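Acetyl-xylan esterase (Streptomyces lividans, PDB 2CC0) catalyses the metal-dependent removal of acetyl groups from xylan, a step in the breakdown of plant cell walls. Local coordinates at residues S18-S21 against L22-A25; S47-R50 against A51-D54; I81-T84 against Q85-I88; V140-V143 against S144-G147; D156-A159 against N160-A163. All coordinates share one frame; numbering follows the deposited sequence.

Contact 1 of 5, residues S18-S21 against L22-A25; sequences STQS and LLNA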
loop_
_atom_site.group_PDB
_atom_site.type_symbol
_atom_site.label_atom_id
_atom_site.label_comp_id
_atom_site.label_asym_id
_atom_site.label_seq_id
_atom_site.Cartn_x
_atom_site.Cartn_y
_atom_site.Cartn_z
ATOM N N SER A 18 0.095 6.823 -28.550
ATOM C CA SER A 18 -0.184 5.406 -28.321
ATOM C C SER A 18 -1.465 5.183 -27.525
ATOM O O SER A 18 -1.970 4.056 -27.447
ATOM C CB SER A 18 0.972 4.748 -27.551
ATOM O OG SER A 18 2.218 5.015 -28.164
ATOM N N THR A 19 -1.977 6.246 -26.919
ATOM C CA THR A 19 -3.063 6.105 -25.946
ATOM C C THR A 19 -4.354 5.556 -26.530
ATOM O O THR A 19 -4.934 4.614 -25.959
ATOM C CB THR A 19 -3.325 7.440 -25.247
ATOM O OG1 THR A 19 -2.102 7.858 -24.619
ATOM C CG2 THR A 19 -4.465 7.320 -24.190
ATOM N N GLN A 20 -4.826 6.128 -27.643
ATOM C CA GLN A 20 -6.116 5.643 -28.161
ATOM C C GLN A 20 -6.096 4.139 -28.494
ATOM O O GLN A 20 -7.058 3.423 -28.181
ATOM C CB GLN A 20 -6.612 6.454 -29.362
ATOM C CG GLN A 20 -8.079 6.148 -29.705
ATOM C CD GLN A 20 -9.076 6.583 -28.605
ATOM O OE1 GLN A 20 -9.298 7.774 -28.401
ATOM N NE2 GLN A 20 -9.678 5.610 -27.903
ATOM N N SER A 21 -5.013 3.656 -29.117
ATOM C CA SER A 21 -4.881 2.227 -29.430
ATOM C C SER A 21 -4.927 1.366 -28.166
ATOM O O SER A 21 -5.604 0.346 -28.136
ATOM C CB SER A 21 -3.583 1.956 -30.191
ATOM O OG SER A 21 -3.652 2.541 -31.490
ATOM N N LEU A 22 -4.230 1.820 -27.120
ATOM C CA LEU A 22 -4.250 1.131 -25.840
ATOM C C LEU A 22 -5.656 1.112 -25.238
ATOM O O LEU A 22 -6.123 0.074 -24.772
ATOM C CB LEU A 22 -3.268 1.809 -24.868
ATOM C CG LEU A 22 -3.097 1.205 -23.458
ATOM C CD1 LEU A 22 -2.661 -0.266 -23.520
ATOM C CD2 LEU A 22 -2.090 2.042 -22.651
ATOM N N LEU A 23 -6.328 2.263 -25.256
ATOM C CA LEU A 23 -7.671 2.334 -24.683
ATOM C C LEU A 23 -8.625 1.400 -25.425
ATOM O O LEU A 23 -9.434 0.705 -24.802
ATOM C CB LEU A 23 -8.204 3.773 -24.738
ATOM C CG LEU A 23 -7.483 4.815 -23.896
ATOM C CD1 LEU A 23 -8.133 6.196 -24.158
ATOM C CD2 LEU A 23 -7.540 4.474 -22.401
ATOM N N ASN A 24 -8.516 1.392 -26.754
ATOM C CA ASN A 24 -9.362 0.514 -27.575
ATOM C C ASN A 24 -9.130 -0.960 -27.234
ATOM O O ASN A 24 -10.075 -1.714 -27.083
ATOM C CB ASN A 24 -9.122 0.773 -29.058
ATOM C CG ASN A 24 -9.691 2.106 -29.522
ATOM O OD1 ASN A 24 -10.472 2.763 -28.809
ATOM N ND2 ASN A 24 -9.287 2.522 -30.716
ATOM N N ALA A 25 -7.866 -1.349 -27.085
ATOM C CA ALA A 25 -7.528 -2.712 -26.681
ATOM C C ALA A 25 -8.086 -3.061 -25.305
ATOM O O ALA A 25 -8.680 -4.122 -25.118
ATOM C CB ALA A 25 -6.032 -2.950 -26.739
#
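Leu23 N gives its hydrogen to Thr19 O at 2.8 Å, the shortest of the backbone bonds between 18-21 and 22-25. Helix 19-28, to which they belong, is the crossover of a beta-alpha-beta unit, linking parallel strands 5-12 and 34-37. The same i to i+4 pattern pairs Leu22 N with Ser18 O, Asn24 N with Gln20 O and Ala25 N with Ser21 O. Along the outer flank Gln20 reaches forward to Asn24. With CG anti to the backbone N (chi1 -168°) and a bend at chi2, its amide comes over the next turn, and NE2 donates to Asn24 OD1 at 3.1 Å. The bond is not ideal: the N-H to acceptor angle is 141°, and the donor stands above the carbonyl plane of Asn24 rather than on a lone pair. The two amides are 30° from coplanar. The buried flank is apolar, with Leu22 and Leu23 both against Met35 of strand 34-37. Thr19 divides its branches: OG1 is hydrogen-bonded to Asp156 and to Ser16 O, whereas CG2 lies beside Leu23, pointing the same way. There CG2 of Thr19 meets CD1 of Leu23 at 3.8 Å.

Contact 2 of 5, residues S47-R50 against A51-D54; sequences SLVR and AQVD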
loop_
_atom_site.group_PDB
_atom_site.type_symbol
_atom_site.label_atom_id
_atom_site.label_comp_id
_atom_site.label_asym_id
_atom_site.label_seq_id
_atom_site.Cartn_x
_atom_site.Cartn_y
_atom_site.Cartn_z
ATOM N N SER A 47 -8.211 16.229 -25.228
ATOM C CA SER A 47 -9.130 15.270 -25.811
ATOM C C SER A 47 -8.775 13.811 -25.467
ATOM O O SER A 47 -9.650 12.951 -25.318
ATOM C CB SER A 47 -9.167 15.466 -27.327
ATOM O OG SER A 47 -10.115 14.608 -27.896
ATOM N N LEU A 48 -7.478 13.525 -25.375
ATOM C CA LEU A 48 -7.045 12.162 -25.001
ATOM C C LEU A 48 -7.249 11.892 -23.520
ATOM O O LEU A 48 -7.494 10.739 -23.127
ATOM C CB LEU A 48 -5.587 11.890 -25.389
ATOM C CG LEU A 48 -5.355 11.643 -26.871
ATOM C CD1 LEU A 48 -3.854 11.533 -27.158
ATOM C CD2 LEU A 48 -6.111 10.405 -27.369
ATOM N N VAL A 49 -7.172 12.934 -22.700
ATOM C CA VAL A 49 -7.519 12.766 -21.276
ATOM C C VAL A 49 -8.978 12.309 -21.158
ATOM O O VAL A 49 -9.295 11.336 -20.438
ATOM C CB VAL A 49 -7.312 14.041 -20.469
ATOM C CG1 VAL A 49 -7.776 13.850 -19.019
ATOM C CG2 VAL A 49 -5.824 14.476 -20.504
ATOM N N ARG A 50 -9.862 13.007 -21.871
ATOM C CA ARG A 50 -11.281 12.612 -21.931
ATOM C C ARG A 50 -11.470 11.212 -22.514
ATOM O O ARG A 50 -12.352 10.467 -22.063
ATOM C CB ARG A 50 -12.096 13.604 -22.774
ATOM C CG ARG A 50 -12.530 14.835 -22.005
ATOM C CD ARG A 50 -13.389 14.518 -20.750
ATOM N NE ARG A 50 -14.577 13.680 -20.966
ATOM C CZ ARG A 50 -15.454 13.402 -20.003
ATOM N NH1 ARG A 50 -15.288 13.917 -18.782
ATOM N NH2 ARG A 50 -16.513 12.629 -20.247
ATOM N N ALA A 51 -10.652 10.851 -23.507
ATOM C CA ALA A 51 -10.785 9.533 -24.144
ATOM C C ALA A 51 -10.537 8.436 -23.102
ATOM O O ALA A 51 -11.199 7.412 -23.100
ATOM C CB ALA A 51 -9.843 9.387 -25.339
ATOM N N GLN A 52 -9.621 8.707 -22.172
ATOM C CA GLN A 52 -9.366 7.729 -21.097
ATOM C C GLN A 52 -10.615 7.529 -20.247
ATOM O O GLN A 52 -11.005 6.394 -19.932
ATOM C CB GLN A 52 -8.196 8.171 -20.222
ATOM C CG GLN A 52 -6.901 8.260 -20.998
ATOM C CD GLN A 52 -5.827 9.005 -20.225
ATOM O OE1 GLN A 52 -6.104 9.942 -19.432
ATOM N NE2 GLN A 52 -4.600 8.583 -20.425
ATOM N N VAL A 53 -11.238 8.640 -19.877
ATOM C CA VAL A 53 -12.485 8.593 -19.077
ATOM C C VAL A 53 -13.573 7.833 -19.837
ATOM O O VAL A 53 -14.251 6.931 -19.276
ATOM C CB VAL A 53 -12.957 10.011 -18.690
ATOM C CG1 VAL A 53 -14.282 9.961 -17.892
ATOM C CG2 VAL A 53 -11.847 10.746 -17.896
ATOM N N ASP A 54 -13.751 8.185 -21.109
ATOM C CA ASP A 54 -14.805 7.565 -21.935
ATOM C C ASP A 54 -14.582 6.080 -22.215
ATOM O O ASP A 54 -15.536 5.336 -22.522
ATOM C CB ASP A 54 -14.932 8.338 -23.246
ATOM C CG ASP A 54 -15.550 9.725 -23.049
ATOM O OD1 ASP A 54 -16.154 10.015 -21.980
ATOM O OD2 ASP A 54 -15.425 10.533 -24.000
HETATM O O HOH W 1 -15.743 13.040 -23.784
#
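Arg50 and Asp54, one turn apart on helix 46-54, are joined by a salt bridge from NH2 of Arg50 to OD1 of Asp54 at 3.2 Å. As a hydrogen bond it is weak, its N-H to acceptor angle being 129°, and the guanidinium and carboxylate planes stand 73° apart. Arg50 attains this pose by folding: chi2 (-58°) and chi3 both bend, turning the chain forward along the helix, toward Asp54. A water accepts from Arg50 NE at 3.1 Å; its bond to Asp54 OD2 is doubtfully short, so a water bridge between the two is less certain. Val53 CG1 lies 3.9 Å above one guanidinium face, toward its rim, while NH1 bonds to Gly92 O, so the group is held from several directions. Gln52 behaves differently, extending beyond CG and turning inward. Its CG passes 3.3 Å from Leu48 O, and OE1 accepts from Asn37 ND2 of strand 34-37. Replacing Gln52 with an alanine would probably leave Asn37 ND2 without this acceptor and open a gap between the helix and the sheet. In the backbone, Asp54 N bonds to Arg50 O at 2.8 Å. The whole is typical of an amphipathic helix flanking a parallel sheet: an i to i+4 ion pair runs along its exposed side, and Val49 and Gln52 face the strands.

Contact 3 of 5, residues I81-T84 against Q85-I88; sequences ISRT and QQAI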
loop_
_atom_site.group_PDB
_atom_site.type_symbol
_atom_site.label_atom_id
_atom_site.label_comp_id
_atom_site.label_asym_id
_atom_site.label_seq_id
_atom_site.Cartn_x
_atom_site.Cartn_y
_atom_site.Cartn_z
ATOM N N ILE A 81 3.000 18.980 -8.611
ATOM C CA ILE A 81 1.760 18.272 -8.273
ATOM C C ILE A 81 0.498 19.114 -8.571
ATOM O O ILE A 81 -0.463 18.642 -9.219
ATOM C CB ILE A 81 1.815 17.768 -6.818
ATOM C CG1 ILE A 81 2.692 16.499 -6.782
ATOM C CG2 ILE A 81 0.422 17.441 -6.309
ATOM C CD1 ILE A 81 3.029 15.996 -5.376
ATOM N N SER A 82 0.515 20.372 -8.125
ATOM C CA SER A 82 -0.651 21.226 -8.312
ATOM C C SER A 82 -0.943 21.510 -9.793
ATOM O O SER A 82 -2.100 21.480 -10.209
ATOM C CB SER A 82 -0.511 22.519 -7.518
ATOM O OG SER A 82 0.634 23.229 -7.920
ATOM N N ARG A 83 0.087 21.757 -10.591
ATOM C CA ARG A 83 -0.122 22.017 -12.020
ATOM C C ARG A 83 -0.723 20.797 -12.707
ATOM O O ARG A 83 -1.509 20.918 -13.641
ATOM C CB ARG A 83 1.180 22.440 -12.696
ATOM C CG ARG A 83 1.584 23.877 -12.355
ATOM C CD ARG A 83 3.082 23.976 -12.131
ATOM N NE ARG A 83 3.822 23.880 -13.369
ATOM C CZ ARG A 83 4.997 23.278 -13.526
ATOM N NH1 ARG A 83 5.612 22.684 -12.513
ATOM N NH2 ARG A 83 5.560 23.283 -14.724
ATOM N N THR A 84 -0.328 19.607 -12.240
ATOM C CA THR A 84 -0.891 18.391 -12.808
ATOM C C THR A 84 -2.376 18.181 -12.405
ATOM O O THR A 84 -3.183 17.734 -13.242
ATOM C CB THR A 84 0.013 17.182 -12.461
ATOM O OG1 THR A 84 1.330 17.442 -12.972
ATOM C CG2 THR A 84 -0.533 15.911 -13.102
ATOM N N GLN A 85 -2.727 18.489 -11.141
ATOM C CA GLN A 85 -4.134 18.458 -10.703
ATOM C C GLN A 85 -4.951 19.360 -11.633
ATOM O O GLN A 85 -5.977 18.955 -12.167
ATOM C CB GLN A 85 -4.288 18.952 -9.254
ATOM C CG GLN A 85 -3.677 18.028 -8.176
ATOM C CD GLN A 85 -4.346 16.648 -8.148
ATOM O OE1 GLN A 85 -3.932 15.732 -8.868
ATOM N NE2 GLN A 85 -5.426 16.520 -7.365
ATOM N N GLN A 86 -4.429 20.565 -11.852
ATOM C CA GLN A 86 -5.101 21.569 -12.683
ATOM C C GLN A 86 -5.221 21.098 -14.137
ATOM O O GLN A 86 -6.273 21.258 -14.760
ATOM C CB GLN A 86 -4.329 22.891 -12.600
ATOM C CG GLN A 86 -4.409 23.578 -11.224
ATOM C CD GLN A 86 -3.209 24.488 -10.933
ATOM O OE1 GLN A 86 -2.430 24.819 -11.832
ATOM N NE2 GLN A 86 -3.042 24.873 -9.658
ATOM N N ALA A 87 -4.149 20.529 -14.688
ATOM C CA ALA A 87 -4.179 20.127 -16.105
ATOM C C ALA A 87 -5.160 18.977 -16.332
ATOM O O ALA A 87 -5.901 18.953 -17.326
ATOM C CB ALA A 87 -2.786 19.756 -16.610
ATOM N N ILE A 88 -5.158 17.998 -15.422
ATOM C CA ILE A 88 -6.062 16.863 -15.584
ATOM C C ILE A 88 -7.531 17.285 -15.404
ATOM O O ILE A 88 -8.408 16.930 -16.223
ATOM C CB ILE A 88 -5.653 15.683 -14.657
ATOM C CG1 ILE A 88 -4.264 15.174 -15.084
ATOM C CG2 ILE A 88 -6.733 14.595 -14.652
ATOM C CD1 ILE A 88 -3.580 14.227 -14.064
HETATM O O HOH W 2 -0.559 25.319 -9.628
#
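Gln86 lays its side chain back along the turn formed by Ser82 and Arg83, on helix 74-90, which packs against the parallel sheet of this polysaccharide deacetylase fold through strand 58-61. From CB, 3.6 Å from Arg83 O, the chain runs to CG, which comes within 3.3 Å of Ser82 O. CD lies equally near that carbonyl oxygen, which meanwhile accepts the backbone N-H of Gln86. An extended chi2 of 154° carries the amide on past it. At the tip the two atoms part: OE1 approaches Arg83 CA at 3.6 Å, and NE2 turns toward Ser82 and donates to a water. That contact is doubtfully short, and the same water donates to Ser82 OG, which was modelled in two positions. Ser82 OG in any case has Asp78 O as its main partner.

On the inner flank Gln85 sends its amide to Asn61 ND2 and Pro96 O. Thr84 uses OG1 for Glu80 O, one turn back, and with CG2 anti to the backbone N (OG1 at chi1 -58°) its methyl points forward along the helix. Ile88 lies beside it, also close to Val59, and its CD1 touches Thr84 CG2 at 3.6 Å.

Contact 4 of 5, residues V140-V143 against S144-G147; sequences VQAV and SRLG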
loop_
_atom_site.group_PDB
_atom_site.type_symbol
_atom_site.label_atom_id
_atom_site.label_comp_id
_atom_site.label_asym_id
_atom_site.label_seq_id
_atom_site.Cartn_x
_atom_site.Cartn_y
_atom_site.Cartn_z
ATOM N N VAL A 140 3.043 -10.404 -19.646
ATOM C CA VAL A 140 1.942 -11.282 -19.271
ATOM C C VAL A 140 2.291 -12.079 -18.009
ATOM O O VAL A 140 1.449 -12.223 -17.112
ATOM C CB VAL A 140 1.534 -12.236 -20.432
ATOM C CG1 VAL A 140 0.425 -13.197 -19.979
ATOM C CG2 VAL A 140 1.057 -11.394 -21.659
ATOM N N GLN A 141 3.529 -12.586 -17.947
ATOM C CA GLN A 141 4.042 -13.304 -16.780
ATOM C C GLN A 141 3.992 -12.435 -15.514
ATOM O O GLN A 141 3.631 -12.900 -14.430
ATOM C CB GLN A 141 5.476 -13.767 -17.049
ATOM C CG GLN A 141 6.125 -14.535 -15.893
ATOM C CD GLN A 141 5.331 -15.777 -15.450
ATOM O OE1 GLN A 141 5.405 -16.190 -14.291
ATOM N NE2 GLN A 141 4.580 -16.371 -16.370
ATOM N N ALA A 142 4.367 -11.160 -15.658
ATOM C CA ALA A 142 4.318 -10.220 -14.514
ATOM C C ALA A 142 2.869 -10.088 -14.013
ATOM O O ALA A 142 2.611 -10.123 -12.816
ATOM C CB ALA A 142 4.883 -8.855 -14.916
ATOM N N VAL A 143 1.909 -9.937 -14.929
ATOM C CA VAL A 143 0.497 -9.887 -14.566
ATOM C C VAL A 143 0.056 -11.157 -13.828
ATOM O O VAL A 143 -0.712 -11.076 -12.865
ATOM C CB VAL A 143 -0.412 -9.592 -15.805
ATOM C CG1 VAL A 143 -1.874 -9.856 -15.481
ATOM C CG2 VAL A 143 -0.214 -8.162 -16.274
ATOM N N SER A 144 0.581 -12.308 -14.261
ATOM C CA SER A 144 0.252 -13.600 -13.631
ATOM C C SER A 144 0.672 -13.702 -12.148
ATOM O O SER A 144 0.186 -14.564 -11.419
ATOM C CB SER A 144 0.812 -14.778 -14.443
ATOM O OG SER A 144 2.158 -15.081 -14.103
ATOM N N ARG A 145 1.564 -12.819 -11.706
ATOM C CA ARG A 145 2.018 -12.825 -10.317
ATOM C C ARG A 145 1.094 -12.077 -9.367
ATOM O O ARG A 145 1.250 -12.169 -8.139
ATOM C CB ARG A 145 3.415 -12.240 -10.238
ATOM C CG ARG A 145 4.404 -13.058 -11.023
ATOM C CD ARG A 145 5.753 -12.890 -10.445
ATOM N NE ARG A 145 6.307 -11.576 -10.735
ATOM C CZ ARG A 145 6.896 -11.236 -11.882
ATOM N NH1 ARG A 145 6.998 -12.108 -12.884
ATOM N NH2 ARG A 145 7.387 -10.014 -12.035
ATOM N N LEU A 146 0.156 -11.315 -9.930
ATOM C CA LEU A 146 -0.700 -10.473 -9.106
ATOM C C LEU A 146 -1.755 -11.281 -8.383
ATOM O O LEU A 146 -2.420 -12.119 -8.994
ATOM C CB LEU A 146 -1.414 -9.429 -9.961
ATOM C CG LEU A 146 -0.562 -8.389 -10.684
ATOM C CD1 LEU A 146 -1.408 -7.699 -11.761
ATOM C CD2 LEU A 146 -0.001 -7.397 -9.667
ATOM N N GLY A 147 -1.933 -10.975 -7.097
ATOM C CA GLY A 147 -3.061 -11.488 -6.331
ATOM C C GLY A 147 -4.085 -10.402 -6.037
ATOM O O GLY A 147 -3.891 -9.230 -6.389
HETATM O O HOH W 3 -2.664 -12.702 -11.789
#
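Ser144 OG donates to Gln141 O at 2.7 Å, a side chain folded onto the last turn of helix 136-144. Its chi1 of 86° places OG between the backbone N and the carbonyl carbon, within reach of the carbonyl oxygen one turn back and only 17° from its plane. Ser144 N meanwhile bonds to Val140 O at 3.0 Å, so both ends of the residue grip the preceding turn. Beyond it the spacing shortens to i to i+3: Arg145 N reaches Ala142 O and Leu146 N reaches Val143 O at 3.1 Å, each donor standing well above the carbonyl plane. The chain thus tightens as it leaves the helix, and a water donates to both Val143 O and Leu146 O there. An alanine in place of Ser144 would probably cost Gln141 O its short hydroxyl bond, the firmest it receives across this turn.

The packed side holds buried Leu146, whose CB comes within 3.4 Å of Val143 O; a lighter apolar touch joins its CD1 to Val143 CG1 at 4.3 Å. The other side is looser. Exposed Arg145 bends at chi3 and lays one guanidinium face over Ala142 CA, 3.5 Å from the plane. Ala142 and Leu146 press on Ile152 of strand 151-155 and Val126 of strand 126-127, while Val140, Val143 and Ser144 face helix 159-174.

Contact 5 of 5, residues D156-A159 against N160-A163; sequences DWPA and NTLA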
loop_
_atom_site.group_PDB
_atom_site.type_symbol
_atom_site.label_atom_id
_atom_site.label_comp_id
_atom_site.label_asym_id
_atom_site.label_seq_id
_atom_site.Cartn_x
_atom_site.Cartn_y
_atom_site.Cartn_z
ATOM N N ASP A 156 2.161 3.655 -20.878
ATOM C CA ASP A 156 1.248 4.009 -21.974
ATOM C C ASP A 156 1.846 3.717 -23.374
ATOM O O ASP A 156 1.108 3.402 -24.300
ATOM C CB ASP A 156 0.883 5.489 -21.770
ATOM C CG ASP A 156 0.205 6.141 -22.974
ATOM O OD1 ASP A 156 0.944 6.729 -23.787
ATOM O OD2 ASP A 156 -1.051 6.138 -23.044
ATOM N N TRP A 157 3.172 3.784 -23.493
ATOM C CA TRP A 157 3.864 3.771 -24.800
ATOM C C TRP A 157 4.409 2.433 -25.376
ATOM O O TRP A 157 4.504 2.310 -26.605
ATOM C CB TRP A 157 4.956 4.857 -24.815
ATOM C CG TRP A 157 5.963 4.712 -23.735
ATOM C CD1 TRP A 157 5.983 5.363 -22.543
ATOM C CD2 TRP A 157 7.110 3.853 -23.755
ATOM N NE1 TRP A 157 7.085 4.955 -21.805
ATOM C CE2 TRP A 157 7.790 4.034 -22.538
ATOM C CE3 TRP A 157 7.638 2.966 -24.705
ATOM C CZ2 TRP A 157 8.974 3.326 -22.217
ATOM C CZ3 TRP A 157 8.809 2.255 -24.393
ATOM C CH2 TRP A 157 9.457 2.448 -23.158
ATOM N N PRO A 158 4.820 1.452 -24.531
ATOM C CA PRO A 158 5.478 0.278 -25.167
ATOM C C PRO A 158 4.595 -0.549 -26.112
ATOM O O PRO A 158 3.450 -0.867 -25.791
ATOM C CB PRO A 158 5.949 -0.573 -23.961
ATOM C CG PRO A 158 6.009 0.403 -22.790
ATOM C CD PRO A 158 4.818 1.337 -23.055
ATOM N N ALA A 159 5.119 -0.885 -27.290
ATOM C CA ALA A 159 4.387 -1.734 -28.214
ATOM C C ALA A 159 4.042 -3.117 -27.633
ATOM O O ALA A 159 2.968 -3.665 -27.891
ATOM C CB ALA A 159 5.159 -1.867 -29.531
ATOM N N ASN A 160 4.942 -3.679 -26.824
ATOM C CA ASN A 160 4.710 -5.009 -26.268
ATOM C C ASN A 160 3.590 -5.003 -25.224
ATOM O O ASN A 160 2.911 -6.021 -25.022
ATOM C CB ASN A 160 5.988 -5.598 -25.668
ATOM C CG ASN A 160 7.056 -5.849 -26.705
ATOM O OD1 ASN A 160 6.798 -5.776 -27.918
ATOM N ND2 ASN A 160 8.270 -6.126 -26.239
ATOM N N THR A 161 3.394 -3.848 -24.579
ATOM C CA THR A 161 2.257 -3.674 -23.669
ATOM C C THR A 161 0.925 -3.707 -24.430
ATOM O O THR A 161 0.007 -4.435 -24.063
ATOM C CB THR A 161 2.448 -2.422 -22.827
ATOM O OG1 THR A 161 3.683 -2.566 -22.106
ATOM C CG2 THR A 161 1.261 -2.195 -21.841
ATOM N N LEU A 162 0.848 -2.964 -25.526
ATOM C CA LEU A 162 -0.362 -3.033 -26.357
ATOM C C LEU A 162 -0.617 -4.475 -26.826
ATOM O O LEU A 162 -1.744 -4.956 -26.774
ATOM C CB LEU A 162 -0.223 -2.100 -27.558
ATOM C CG LEU A 162 -1.395 -2.147 -28.543
ATOM C CD1 LEU A 162 -2.701 -1.625 -27.897
ATOM C CD2 LEU A 162 -1.047 -1.323 -29.766
ATOM N N ALA A 163 0.445 -5.173 -27.253
ATOM C CA ALA A 163 0.300 -6.543 -27.765
ATOM C C ALA A 163 -0.156 -7.526 -26.683
ATOM O O ALA A 163 -0.796 -8.545 -26.972
ATOM C CB ALA A 163 1.600 -7.008 -28.350
#
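The N-terminus of helix 159-174, where the chain turns out of the loop after strand 151-155, is built here by Pro158 and Thr161. Pro158 holds the N-cap position, and its psi of 134° marks an extended residue just before the helical ones. Its carbonyl oxygen faces the first turn, taking weak hydrogen bonds from Thr161 N at 3.2 Å and Leu162 N at 3.4 Å. The next bond, Ala163 N to Ala159 O at 3.0 Å, has regular helical geometry. Beside this backbone start the pyrrolidine ring and the threonine run side by side: Pro158 CB meets Thr161 OG1 at 3.5 Å, with CG slightly farther off. Thr161 OG1 lies anti to its carbonyl carbon (chi1 -58°), which directs the hydroxyl toward the loop, where it bonds to Asp130 OD2. Pro158 also touches Asp130. Asn160 ND2 turns elsewhere, to Ala134 O. Because proline carries no polar side-chain atom, the cap residue cannot accept a first-turn N-H through its side chain; it contributes a carbonyl acceptor and a rigid apolar ring, while the hydroxyl of Thr161 ties this end of the helix to Asp130.

How the contacts relate
Contacts 1 and 5 are the closest pair, their centres 9 Å apart, and Thr19 OG1 is hydrogen-bonded to Asp156 OD2 between them at 2.6 Å. Contact 2 lies 11 Å from contact 1, centre to centre, and the two helices pack directly, with Leu23 CD1 3.5 Å from Ala51 C. Contact 3 brushes contact 2 at Val49 CG1 and Ile88 O, 4.2 Å apart. Contact 4 touches none of the others; its nearest atoms are about 6 Å from contact 5. The zinc ion, bound by Asp13, His62 and His66, is about 10 Å from the Pro158 side chain and about 11 Å from that of Thr84, so contacts 5 and 3 approach the site without supplying ligands.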